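PDB 5Z0Q: aminotransferase, class I and II from Erwinia tasmaniensis, which belongs to the class I and II aminotransferases, a family of pyridoxal-5'-phosphate-dependent enzymes, and holds pyridoxal-5'-phosphate in a pocket of its own chain completed by a second subunit. Local coordinates for residues A[167-172]-A[199-204]; A[347-352]-A[379-384]. All coordinates share one frame; numbering follows the deposited sequence.

Contact 1 (A[167-172]-A[199-204]); sequences KLLLLC and LLVCSD. With PLP (pyridoxal-5'-phosphate), chain M.
Leu200 and Lys167, which bury the most surface here, have side chains that run alongside each other in the same direction. The amine NZ of Lys167 comes to 3.7 Å from CD1 of Leu200, and the bend at chi4 (48°) contributes by turning NZ out of line with the chain. The amine also makes a weak hydrogen bond to the carbonyl of Phe111, a residue that the Leu200 side chain also touches. Beneath this pair the backbones are joined: Leu200 N donates to Lys167 O at 2.8 Å. The same pattern continues with Cys202 N to Leu169 O and Asp204 N to Leu171 O, while a return bond runs from Leu171 N to Cys202 O; the one from Leu169 N to Leu200 O is modelled too short for its length to be trusted. With CA atoms in register and strand directions only 23° apart, this is regular parallel pairing.

Side chains alternate between the two faces. Next to Leu200, CD1 of Leu168 lies 3.7 Å from Leu200 CB, and further along CD2 of Leu170 reaches Cys202 CB at 3.6 Å; helix 101-111 covers much of this face. On the other face Leu171 and Val201 cross obliquely, and CD1 of Leu171 meets CG1 of Val201 at 3.7 Å. Helix 184-197 packs on both of these residues.

At the C-terminal ends, Cys172 and Asp204 enter the pyridoxal-5'-phosphate pocket. Asp204 OD2 lies 3.0 Å from N1 of pyridoxal-5'-phosphate, and Cys172 SG lies 4.0 Å from its methyl carbon C2A. Parallel strands 166-172 and 200-204, connected through helix 184-197, form a beta-alpha-beta unit of the large-domain sheet, with pyridoxal-5'-phosphate at the strand ends, as in fold-type I pyridoxal-phosphate enzymes.

Contact 2 (A[347-352]-A[379-384]); sequences HGLGFS and QRMTRA
Leu349 and Arg380 have side chains that run antiparallel past one another where strand 349-353 packs against helix 371-385, the two segment directions 102° apart, just after a Schellman motif that ends helix 340-345. CD2 of Leu349 lies 3.7 Å from Arg380 CB, while its other branch, CD1, reaches Met381 CG at 3.6 Å, the two side chains crossing at about a right angle. Farther along the strand, Phe351 CZ is 4.2 Å from Met381 SD. At the loop end, the methyl CB of Ala384 sits over one face of the His347 ring in a CH-pi contact, 3.8 Å from the centroid.

Gly348 is the C-prime residue of the Schellman motif, and its positive phi (68°) accompanies the turn into the strand. Arg380, extended from CG to NE, carries its guanidinium to that turn. NH1 donates to Gly348 O at 2.6 Å, with the oxygen near the guanidinium plane and NH1 in the carbonyl plane on a lone pair. The second shell frames these groups: Tyr389 meets the His347 ring edge-to-face, and Phe365 touches both Phe351 and Met381. The other terminal nitrogen of Arg380, NH2, forms a salt bridge with OD1 of Asp34.

In the fold
Both segments of contact 1 precede those of contact 2, so the two follow in series along the chain. Their centres are 36 Å apart on opposite sides of the chain's centre, and their nearest atoms stay about 14 Å from each other. They share no sheet: strands 166-172 and 200-204 are neighbouring inner strands of the eight-stranded mixed sheet, whereas strand 349-353 belongs to the five-stranded one, beside strand 36-38 from near the N-terminus. This matches the division of fold-type I enzymes into a large domain that binds pyridoxal-5'-phosphate and a small domain built mainly from the C-terminal part of the chain. Contact 1 reaches the pyridoxal-5'-phosphate pocket; contact 2 is strand-to-helix packing that contributes no residue to it.

Contact 1 (A[167-172]-A[199-204])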
loop_
_atom_site.group_PDB
_atom_site.type_symbol
_atom_site.label_atom_id
_atom_site.label_comp_id
_atom_site.label_asym_id
_atom_site.label_seq_id
_atom_site.Cartn_x
_atom_site.Cartn_y
_atom_site.Cartn_z
ATOM N N LYS A 167 -19.060 18.247 9.418
ATOM C CA LYS A 167 -17.928 18.888 8.759
ATOM C C LYS A 167 -17.599 18.254 7.411
ATOM O O LYS A 167 -17.242 18.960 6.463
ATOM C CB LYS A 167 -16.701 18.842 9.674
ATOM C CG LYS A 167 -15.448 19.474 9.088
ATOM C CD LYS A 167 -15.670 20.932 8.724
ATOM C CE LYS A 167 -14.377 21.727 8.847
ATOM N NZ LYS A 167 -13.232 21.047 8.178
ATOM N N LEU A 168 -17.710 16.932 7.312
ATOM C CA LEU A 168 -17.299 16.198 6.119
ATOM C C LEU A 168 -18.474 15.387 5.594
ATOM O O LEU A 168 -19.026 14.550 6.315
ATOM C CB LEU A 168 -16.107 15.287 6.423
ATOM C CG LEU A 168 -15.543 14.461 5.267
ATOM C CD1 LEU A 168 -15.117 15.356 4.116
ATOM C CD2 LEU A 168 -14.377 13.609 5.744
ATOM N N LEU A 169 -18.846 15.630 4.340
ATOM C CA LEU A 169 -19.929 14.910 3.682
ATOM C C LEU A 169 -19.336 13.810 2.810
ATOM O O LEU A 169 -18.543 14.090 1.905
ATOM C CB LEU A 169 -20.785 15.857 2.842
ATOM C CG LEU A 169 -21.860 15.197 1.975
ATOM C CD1 LEU A 169 -22.892 14.489 2.839
ATOM C CD2 LEU A 169 -22.525 16.216 1.064
ATOM N N LEU A 170 -19.726 12.566 3.078
ATOM C CA LEU A 170 -19.221 11.406 2.351
ATOM C C LEU A 170 -20.274 10.966 1.339
ATOM O O LEU A 170 -21.332 10.452 1.719
ATOM C CB LEU A 170 -18.874 10.275 3.315
ATOM C CG LEU A 170 -17.856 10.599 4.410
ATOM C CD1 LEU A 170 -17.600 9.379 5.275
ATOM C CD2 LEU A 170 -16.560 11.108 3.808
ATOM N N LEU A 171 -19.982 11.163 0.057
ATOM C CA LEU A 171 -20.879 10.791 -1.025
ATOM C C LEU A 171 -20.336 9.580 -1.773
ATOM O O LEU A 171 -19.164 9.215 -1.649
ATOM C CB LEU A 171 -21.081 11.956 -2.000
ATOM C CG LEU A 171 -21.745 13.214 -1.442
ATOM C CD1 LEU A 171 -21.921 14.249 -2.541
ATOM C CD2 LEU A 171 -23.079 12.874 -0.795
ATOM N N CYS A 172 -21.213 8.961 -2.562
ATOM C CA CYS A 172 -20.858 7.770 -3.328
ATOM C C CYS A 172 -21.676 7.783 -4.611
ATOM O O CYS A 172 -22.880 7.518 -4.580
ATOM C CB CYS A 172 -21.118 6.502 -2.516
ATOM S SG CYS A 172 -20.580 4.967 -3.302
ATOM N N LEU A 199 -19.737 22.265 4.365
ATOM C CA LEU A 199 -19.164 20.945 4.563
ATOM C C LEU A 199 -18.139 20.643 3.478
ATOM O O LEU A 199 -18.223 21.159 2.359
ATOM C CB LEU A 199 -20.247 19.864 4.548
ATOM C CG LEU A 199 -21.404 19.988 5.538
ATOM C CD1 LEU A 199 -22.363 18.820 5.376
ATOM C CD2 LEU A 199 -20.882 20.064 6.960
ATOM N N LEU A 200 -17.172 19.802 3.821
ATOM C CA LEU A 200 -16.270 19.224 2.839
ATOM C C LEU A 200 -16.872 17.932 2.298
ATOM O O LEU A 200 -17.563 17.201 3.012
ATOM C CB LEU A 200 -14.897 18.959 3.455
ATOM C CG LEU A 200 -14.144 20.207 3.920
ATOM C CD1 LEU A 200 -12.887 19.831 4.689
ATOM C CD2 LEU A 200 -13.803 21.094 2.732
ATOM N N VAL A 201 -16.617 17.663 1.022
ATOM C CA VAL A 201 -17.235 16.545 0.321
ATOM C C VAL A 201 -16.157 15.554 -0.088
ATOM O O VAL A 201 -15.096 15.944 -0.584
ATOM C CB VAL A 201 -18.033 17.023 -0.910
ATOM C CG1 VAL A 201 -18.730 15.850 -1.580
ATOM C CG2 VAL A 201 -19.037 18.087 -0.504
ATOM N N CYS A 202 -16.428 14.270 0.133
ATOM C CA CYS A 202 -15.559 13.182 -0.314
ATOM C C CYS A 202 -16.399 12.278 -1.210
ATOM O O CYS A 202 -17.186 11.463 -0.719
ATOM C CB CYS A 202 -14.969 12.418 0.867
ATOM S SG CYS A 202 -13.830 11.092 0.404
ATOM N N SER A 203 -16.234 12.430 -2.521
ATOM C CA SER A 203 -17.037 11.716 -3.506
ATOM C C SER A 203 -16.285 10.473 -3.968
ATOM O O SER A 203 -15.208 10.579 -4.565
ATOM C CB SER A 203 -17.363 12.622 -4.693
ATOM O OG SER A 203 -18.200 11.964 -5.630
ATOM N N ASP A 204 -16.854 9.303 -3.691
ATOM C CA ASP A 204 -16.286 8.031 -4.124
ATOM C C ASP A 204 -16.896 7.679 -5.474
ATOM O O ASP A 204 -18.081 7.341 -5.560
ATOM C CB ASP A 204 -16.554 6.940 -3.091
ATOM C CG ASP A 204 -15.733 5.683 -3.331
ATOM O OD1 ASP A 204 -15.507 5.320 -4.504
ATOM O OD2 ASP A 204 -15.312 5.053 -2.338
HETATM N N1 PLP M . -15.189 2.184 -3.053
HETATM C C2 PLP M . -16.376 1.514 -3.274
HETATM C C2A PLP M . -17.683 2.237 -3.135
HETATM C C3 PLP M . -16.361 0.171 -3.629
HETATM O O3 PLP M . -17.539 -0.494 -3.848
HETATM C C4 PLP M . -15.149 -0.499 -3.760
HETATM C C4A PLP M . -15.118 -1.894 -4.311
HETATM C C5 PLP M . -13.958 0.181 -3.533
HETATM C C6 PLP M . -13.983 1.525 -3.180
HETATM C C5A PLP M . -12.645 -0.556 -3.679
HETATM O O4P PLP M . -11.624 0.075 -2.939
HETATM P P PLP M . -10.222 -0.684 -2.717
HETATM O O1P PLP M . -10.484 -2.087 -2.220
HETATM O O2P PLP M . -9.386 0.062 -1.703
HETATM O O3P PLP M . -9.493 -0.739 -4.039
#

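Contact 2 (A[347-352]-A[379-384])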
loop_
_atom_site.group_PDB
_atom_site.type_symbol
_atom_site.label_atom_id
_atom_site.label_comp_id
_atom_site.label_asym_id
_atom_site.label_seq_id
_atom_site.Cartn_x
_atom_site.Cartn_y
_atom_site.Cartn_z
ATOM N N HIS A 347 -28.726 -22.486 1.408
ATOM C CA HIS A 347 -29.250 -22.926 0.122
ATOM C C HIS A 347 -28.225 -22.720 -0.989
ATOM O O HIS A 347 -28.587 -22.477 -2.142
ATOM C CB HIS A 347 -30.557 -22.206 -0.208
ATOM C CG HIS A 347 -31.684 -22.546 0.718
ATOM N ND1 HIS A 347 -32.584 -23.557 0.456
ATOM C CD2 HIS A 347 -32.055 -22.011 1.906
ATOM C CE1 HIS A 347 -33.461 -23.629 1.440
ATOM N NE2 HIS A 347 -33.163 -22.703 2.333
ATOM N N GLY A 348 -26.941 -22.802 -0.645
ATOM C CA GLY A 348 -25.880 -22.747 -1.633
ATOM C C GLY A 348 -25.707 -21.417 -2.330
ATOM O O GLY A 348 -25.347 -21.389 -3.511
ATOM N N LEU A 349 -25.949 -20.310 -1.632
ATOM C CA LEU A 349 -25.835 -18.977 -2.213
ATOM C C LEU A 349 -25.081 -18.084 -1.242
ATOM O O LEU A 349 -25.555 -17.835 -0.130
ATOM C CB LEU A 349 -27.215 -18.395 -2.525
ATOM C CG LEU A 349 -28.000 -19.141 -3.606
ATOM C CD1 LEU A 349 -29.483 -18.826 -3.518
ATOM C CD2 LEU A 349 -27.459 -18.800 -4.989
ATOM N N GLY A 350 -23.913 -17.603 -1.662
ATOM C CA GLY A 350 -23.091 -16.762 -0.814
ATOM C C GLY A 350 -23.145 -15.294 -1.185
ATOM O O GLY A 350 -22.351 -14.823 -2.006
ATOM N N PHE A 351 -24.077 -14.564 -0.584
ATOM C CA PHE A 351 -24.261 -13.146 -0.850
ATOM C C PHE A 351 -23.514 -12.307 0.179
ATOM O O PHE A 351 -23.087 -12.792 1.229
ATOM C CB PHE A 351 -25.750 -12.785 -0.838
ATOM C CG PHE A 351 -26.551 -13.468 -1.905
ATOM C CD1 PHE A 351 -25.974 -13.798 -3.122
ATOM C CD2 PHE A 351 -27.884 -13.781 -1.692
ATOM C CE1 PHE A 351 -26.714 -14.428 -4.106
ATOM C CE2 PHE A 351 -28.630 -14.411 -2.671
ATOM C CZ PHE A 351 -28.044 -14.735 -3.880
ATOM N N SER A 352 -23.360 -11.024 -0.139
ATOM C CA SER A 352 -22.862 -10.053 0.826
ATOM C C SER A 352 -23.999 -9.664 1.762
ATOM O O SER A 352 -25.043 -9.181 1.310
ATOM C CB SER A 352 -22.299 -8.823 0.120
ATOM O OG SER A 352 -20.974 -9.048 -0.328
ATOM N N GLN A 379 -31.258 -20.338 -10.316
ATOM C CA GLN A 379 -32.020 -21.553 -10.059
ATOM C C GLN A 379 -31.946 -21.962 -8.594
ATOM O O GLN A 379 -32.923 -22.492 -8.051
ATOM C CB GLN A 379 -31.531 -22.685 -10.962
ATOM C CG GLN A 379 -32.357 -23.960 -10.864
ATOM C CD GLN A 379 -33.835 -23.730 -11.143
ATOM O OE1 GLN A 379 -34.207 -22.819 -11.883
ATOM N NE2 GLN A 379 -34.684 -24.559 -10.546
ATOM N N ARG A 380 -30.808 -21.724 -7.937
ATOM C CA ARG A 380 -30.730 -21.974 -6.501
ATOM C C ARG A 380 -31.638 -21.032 -5.722
ATOM O O ARG A 380 -32.142 -21.401 -4.656
ATOM C CB ARG A 380 -29.286 -21.844 -6.015
ATOM C CG ARG A 380 -28.355 -22.922 -6.540
ATOM C CD ARG A 380 -27.027 -22.913 -5.801
ATOM N NE ARG A 380 -26.170 -24.024 -6.203
ATOM C CZ ARG A 380 -25.035 -24.351 -5.594
ATOM N NH1 ARG A 380 -24.618 -23.653 -4.547
ATOM N NH2 ARG A 380 -24.319 -25.378 -6.028
ATOM N N MET A 381 -31.857 -19.818 -6.234
ATOM C CA MET A 381 -32.819 -18.919 -5.607
ATOM C C MET A 381 -34.242 -19.430 -5.784
ATOM O O MET A 381 -35.040 -19.402 -4.840
ATOM C CB MET A 381 -32.681 -17.512 -6.187
ATOM C CG MET A 381 -31.377 -16.818 -5.844
ATOM S SD MET A 381 -31.248 -15.195 -6.615
ATOM C CE MET A 381 -32.740 -14.415 -6.009
ATOM N N THR A 382 -34.578 -19.897 -6.990
ATOM C CA THR A 382 -35.899 -20.472 -7.220
ATOM C C THR A 382 -36.107 -21.720 -6.371
ATOM O O THR A 382 -37.176 -21.906 -5.777
ATOM C CB THR A 382 -36.079 -20.798 -8.704
ATOM O OG1 THR A 382 -35.981 -19.593 -9.473
ATOM C CG2 THR A 382 -37.436 -21.439 -8.956
ATOM N N ARG A 383 -35.089 -22.579 -6.292
ATOM C CA ARG A 383 -35.207 -23.799 -5.502
ATOM C C ARG A 383 -35.321 -23.502 -4.013
ATOM O O ARG A 383 -35.960 -24.263 -3.278
ATOM C CB ARG A 383 -34.011 -24.712 -5.775
ATOM C CG ARG A 383 -34.142 -26.110 -5.191
ATOM C CD ARG A 383 -32.938 -26.978 -5.535
ATOM N NE ARG A 383 -32.637 -26.963 -6.965
ATOM C CZ ARG A 383 -31.579 -26.362 -7.501
ATOM N NH1 ARG A 383 -30.710 -25.730 -6.725
ATOM N NH2 ARG A 383 -31.387 -26.398 -8.812
ATOM N N ALA A 384 -34.726 -22.400 -3.552
ATOM C CA ALA A 384 -34.737 -22.081 -2.128
ATOM C C ALA A 384 -36.101 -21.583 -1.665
ATOM O O ALA A 384 -36.547 -21.925 -0.563
ATOM C CB ALA A 384 -33.662 -21.039 -1.814
#